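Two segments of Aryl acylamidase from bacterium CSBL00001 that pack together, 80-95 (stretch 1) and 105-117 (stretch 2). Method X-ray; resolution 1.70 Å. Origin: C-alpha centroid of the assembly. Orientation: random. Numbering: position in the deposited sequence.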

# COMPACT_ATOMS: atom_id res chain seq x y z
N PRO A 80 3.67 17.69 0.08
CA PRO A 80 3.42 17.21 -1.28
C PRO A 80 3.18 15.71 -1.32
O PRO A 80 3.84 14.99 -0.59
CB PRO A 80 4.72 17.55 -2.01
CG PRO A 80 5.79 17.42 -0.94
CD PRO A 80 5.11 17.88 0.35
N THR A 81 2.28 15.25 -2.17
CA THR A 81 2.04 13.81 -2.23
C THR A 81 1.48 13.46 -3.60
O THR A 81 1.20 14.36 -4.42
CB THR A 81 1.07 13.36 -1.09
OG1 THR A 81 1.05 11.92 -1.03
CG2 THR A 81 -0.37 13.86 -1.34
N LEU A 82 1.35 12.17 -3.89
CA LEU A 82 0.70 11.72 -5.13
C LEU A 82 -0.26 10.57 -4.79
O LEU A 82 -0.03 9.85 -3.80
CB LEU A 82 1.73 11.22 -6.15
CG LEU A 82 2.59 12.28 -6.85
CD1 LEU A 82 3.78 12.69 -5.98
CD2 LEU A 82 3.09 11.71 -8.17
N MSE A 83 -1.33 10.43 -5.59
CA MSE A 83 -2.31 9.35 -5.34
C MSE A 83 -1.94 8.23 -6.31
O MSE A 83 -1.07 8.40 -7.21
CB MSE A 83 -3.74 9.84 -5.61
CG MSE A 83 -3.91 10.11 -7.09
SE MSE A 83 -5.72 10.53 -7.49
CE MSE A 83 -6.63 8.89 -6.95
N LYS A 84 -2.61 7.10 -6.14
CA LYS A 84 -2.33 5.90 -6.97
C LYS A 84 -3.32 5.77 -8.13
O LYS A 84 -4.54 5.90 -7.95
CB LYS A 84 -2.45 4.68 -6.06
CG LYS A 84 -2.28 3.32 -6.78
CD LYS A 84 -2.30 2.23 -5.70
CE LYS A 84 -2.36 0.86 -6.35
NZ LYS A 84 -2.37 -0.19 -5.31
N ASP A 85 -2.80 5.43 -9.31
CA ASP A 85 -3.64 5.21 -10.48
C ASP A 85 -4.24 3.78 -10.51
O ASP A 85 -3.92 2.98 -11.40
CB ASP A 85 -2.78 5.47 -11.74
CG ASP A 85 -3.56 5.29 -13.04
OD1 ASP A 85 -4.82 5.34 -12.98
OD2 ASP A 85 -2.90 5.15 -14.11
N LEU A 86 -5.13 3.47 -9.57
CA LEU A 86 -5.84 2.19 -9.57
C LEU A 86 -7.22 2.48 -9.00
O LEU A 86 -7.35 2.77 -7.81
CB LEU A 86 -5.10 1.13 -8.73
CG LEU A 86 -5.87 -0.19 -8.63
CD1 LEU A 86 -6.10 -0.81 -10.04
CD2 LEU A 86 -5.11 -1.18 -7.73
N PHE A 87 -8.23 2.48 -9.88
CA PHE A 87 -9.56 2.99 -9.55
C PHE A 87 -9.47 4.41 -8.99
O PHE A 87 -10.26 4.81 -8.12
CB PHE A 87 -10.30 2.04 -8.62
CG PHE A 87 -10.57 0.71 -9.27
CD1 PHE A 87 -11.65 0.57 -10.17
CD2 PHE A 87 -9.74 -0.38 -9.05
CE1 PHE A 87 -11.91 -0.63 -10.79
CE2 PHE A 87 -9.99 -1.61 -9.67
CZ PHE A 87 -11.07 -1.74 -10.53
N ALA A 88 -8.51 5.17 -9.50
CA ALA A 88 -8.39 6.59 -9.13
C ALA A 88 -9.71 7.29 -9.42
O ALA A 88 -10.27 7.10 -10.49
CB ALA A 88 -7.26 7.24 -9.92
N ALA A 89 -10.19 8.10 -8.49
CA ALA A 89 -11.26 9.04 -8.84
C ALA A 89 -10.88 10.41 -8.30
O ALA A 89 -10.79 10.63 -7.08
CB ALA A 89 -12.60 8.60 -8.25
N LYS A 90 -10.64 11.35 -9.22
CA LYS A 90 -10.41 12.74 -8.82
C LYS A 90 -10.88 13.56 -10.00
O LYS A 90 -10.43 13.36 -11.12
CB LYS A 90 -8.94 13.02 -8.51
CG LYS A 90 -8.77 14.49 -8.07
CD LYS A 90 -7.41 14.78 -7.54
CE LYS A 90 -7.39 16.13 -6.76
NZ LYS A 90 -7.87 17.34 -7.51
N PRO A 91 -11.81 14.48 -9.77
CA PRO A 91 -12.45 15.11 -10.94
C PRO A 91 -11.45 15.73 -11.93
O PRO A 91 -10.53 16.45 -11.52
CB PRO A 91 -13.36 16.15 -10.30
CG PRO A 91 -13.79 15.48 -9.01
CD PRO A 91 -12.50 14.80 -8.51
N GLY A 92 -11.59 15.38 -13.21
CA GLY A 92 -10.69 15.88 -14.24
C GLY A 92 -9.39 15.13 -14.42
O GLY A 92 -8.64 15.42 -15.35
N TRP A 93 -9.10 14.15 -13.56
CA TRP A 93 -7.85 13.41 -13.65
C TRP A 93 -8.06 12.08 -14.37
O TRP A 93 -9.18 11.56 -14.44
CB TRP A 93 -7.31 13.12 -12.25
CG TRP A 93 -6.70 14.31 -11.55
CD1 TRP A 93 -7.07 15.64 -11.67
CD2 TRP A 93 -5.62 14.28 -10.64
NE1 TRP A 93 -6.25 16.43 -10.87
CE2 TRP A 93 -5.35 15.61 -10.22
CE3 TRP A 93 -4.83 13.24 -10.11
CZ2 TRP A 93 -4.35 15.93 -9.31
CZ3 TRP A 93 -3.81 13.56 -9.21
CH2 TRP A 93 -3.59 14.89 -8.80
N PRO A 94 -6.98 11.53 -14.93
CA PRO A 94 -7.16 10.25 -15.64
C PRO A 94 -7.37 9.12 -14.66
O PRO A 94 -7.21 9.28 -13.45
CB PRO A 94 -5.84 10.08 -16.41
CG PRO A 94 -4.87 10.99 -15.79
CD PRO A 94 -5.62 12.07 -15.06
N SER A 95 -7.76 7.98 -15.19
CA SER A 95 -7.82 6.75 -14.40
C SER A 95 -7.66 5.58 -15.36
O SER A 95 -8.58 5.30 -16.11
CB SER A 95 -9.16 6.67 -13.67
OG SER A 95 -9.23 5.43 -12.93
N ASP A 105 -7.68 7.97 -22.24
CA ASP A 105 -8.42 9.23 -22.43
C ASP A 105 -9.54 9.44 -21.40
O ASP A 105 -10.25 10.46 -21.43
CB ASP A 105 -9.05 9.27 -23.83
CG ASP A 105 -8.01 9.31 -24.95
OD1 ASP A 105 -6.86 9.74 -24.71
OD2 ASP A 105 -8.36 8.91 -26.08
N ALA A 106 -9.72 8.48 -20.50
CA ALA A 106 -10.77 8.58 -19.49
C ALA A 106 -10.44 9.75 -18.55
O ALA A 106 -9.27 9.97 -18.26
CB ALA A 106 -10.88 7.27 -18.72
N ARG A 107 -11.46 10.47 -18.08
CA ARG A 107 -11.25 11.50 -17.05
C ARG A 107 -12.34 11.41 -16.00
O ARG A 107 -13.50 11.16 -16.34
CB ARG A 107 -11.24 12.91 -17.67
CG ARG A 107 -10.14 13.11 -18.69
CD ARG A 107 -8.76 13.08 -18.02
NE ARG A 107 -7.68 13.44 -18.94
CZ ARG A 107 -7.02 12.57 -19.72
NH1 ARG A 107 -7.31 11.28 -19.70
NH2 ARG A 107 -6.06 13.01 -20.52
N GLY A 108 -11.98 11.63 -14.74
CA GLY A 108 -12.93 11.50 -13.66
C GLY A 108 -14.06 12.50 -13.76
O GLY A 108 -13.85 13.69 -14.03
N ALA A 109 -15.28 12.01 -13.53
CA ALA A 109 -16.47 12.85 -13.56
C ALA A 109 -16.52 13.80 -12.37
O ALA A 109 -15.87 13.59 -11.34
CB ALA A 109 -17.73 11.99 -13.56
N ALA A 110 -17.29 14.87 -12.50
CA ALA A 110 -17.40 15.82 -11.41
C ALA A 110 -17.94 15.18 -10.13
O ALA A 110 -18.81 14.32 -10.18
CB ALA A 110 -18.35 16.97 -11.86
N GLY A 111 -17.40 15.59 -9.00
CA GLY A 111 -17.96 15.24 -7.71
C GLY A 111 -17.68 13.82 -7.21
O GLY A 111 -18.14 13.47 -6.12
N VAL A 112 -16.96 13.02 -8.00
CA VAL A 112 -16.61 11.63 -7.63
C VAL A 112 -15.13 11.55 -7.17
O VAL A 112 -14.21 11.93 -7.91
CB VAL A 112 -16.83 10.69 -8.84
CG1 VAL A 112 -16.53 9.21 -8.49
CG2 VAL A 112 -18.30 10.82 -9.38
N TRP A 113 -14.91 11.05 -5.95
CA TRP A 113 -13.56 11.06 -5.36
C TRP A 113 -13.22 9.73 -4.73
O TRP A 113 -14.08 9.12 -4.10
CB TRP A 113 -13.45 12.09 -4.24
CG TRP A 113 -13.52 13.51 -4.68
CD1 TRP A 113 -14.64 14.22 -5.03
CD2 TRP A 113 -12.41 14.42 -4.80
NE1 TRP A 113 -14.28 15.52 -5.36
CE2 TRP A 113 -12.93 15.67 -5.21
CE3 TRP A 113 -11.04 14.30 -4.55
CZ2 TRP A 113 -12.12 16.78 -5.40
CZ3 TRP A 113 -10.24 15.41 -4.73
CH2 TRP A 113 -10.78 16.64 -5.17
N SER A 114 -11.97 9.32 -4.86
CA SER A 114 -11.47 8.24 -4.00
C SER A 114 -10.88 8.88 -2.74
O SER A 114 -10.66 10.09 -2.69
CB SER A 114 -10.49 7.35 -4.74
OG SER A 114 -9.47 8.10 -5.32
N THR A 115 -10.65 8.08 -1.69
CA THR A 115 -10.48 8.67 -0.36
C THR A 115 -9.19 9.44 -0.19
O THR A 115 -9.19 10.53 0.38
CB THR A 115 -10.53 7.57 0.69
OG1 THR A 115 -11.80 6.92 0.57
CG2 THR A 115 -10.34 8.17 2.12
N TYR A 116 -8.08 8.88 -0.63
CA TYR A 116 -6.80 9.55 -0.38
C TYR A 116 -6.75 11.00 -0.97
O TYR A 116 -6.46 11.91 -0.24
CB TYR A 116 -5.65 8.68 -0.89
CG TYR A 116 -4.30 9.19 -0.53
CD1 TYR A 116 -3.72 8.82 0.69
CD2 TYR A 116 -3.58 9.98 -1.42
CE1 TYR A 116 -2.47 9.26 1.04
CE2 TYR A 116 -2.29 10.42 -1.08
CZ TYR A 116 -1.76 10.04 0.15
OH TYR A 116 -0.51 10.45 0.52
N PRO A 117 -7.03 11.19 -2.28
CA PRO A 117 -6.96 12.58 -2.80
C PRO A 117 -7.94 13.54 -2.10
O PRO A 117 -7.59 14.68 -1.81
CB PRO A 117 -7.27 12.42 -4.29
CG PRO A 117 -8.07 11.13 -4.42
CD PRO A 117 -7.37 10.22 -3.35
O HOH W 1 -7.36 7.97 -18.03

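Two irregular segments can be joined firmly without forming a sheet, provided that a few backbone groups find partners and that side chains fill the space between them. The contact between residues 80-95 and 105-117 of this aryl acylamidase illustrates the principle, burying 844 Å² although most of both segments is loop or turn.

Stretch 2 begins its contact at A106, whose carbonyl is used several times over. A106 O lies 3.4 Å from P94 CA in a CA-H...O contact, accepts a 2.8 Å hydrogen bond from R107 NH1, and receives another of 2.8 Å from a water oxygen; that water in turn accepts from S95 N at 2.9 Å, bridging two backbone groups too far apart to bond directly. R107 bends back so that NH1 reaches A106 O, and its chain touches the partner on the way, R107 CD 3.6 Å from G92 O and R107 NH1 3.8 Å from P94 CB, while R107 CA approaches W93 O at 3.3 Å.

G108 is bonded through both its backbone polar groups. G108 N donates to W93 O at 2.8 Å, and G108 O accepts from G92 N at 2.9 Å in a nearly straight bond. The residues gripped belong to the type II turn K90 to W93, itself closed by a 2.9 Å bond from W93 N to K90 O. The absence of a side chain at G108 matters: an ideal CB would sit 2.7 Å from K90 O, a clash.

The chain then makes its own type II turn, A109 to V112, against which P91 packs: P91 CG lies 3.7 Å from A109 O and 3.6 Å from G111 N. At V112 the side chain adds an apolar contact, V112 CG1 resting 4.0 Å from A89 CB. W113 offers a ring face to P91, whose CD lies 3.6 Å from the centroid of the five-membered ring. This CH-pi contact suits a proline, since the CD hydrogens, next to nitrogen, are slightly polarized. K90 CE also reaches W113 CZ3, at 3.6 Å.

S114 pairs reciprocally with A89. S114 N donates to A89 O at 2.8 Å, and A89 N donates to S114 OG at 3.3 Å.

In the helix, the CA-to-CB bonds of Y116 and P117 point toward stretch 1. Y116 OH donates to T81 OG1 at 2.6 Å, a short bond made at the ring edge, while Y116 CD2 packs 4.2 Å from CB of the selenomethionine M83. The M83 methyl, CE, finishes the contact 3.7 Å from P117 CG.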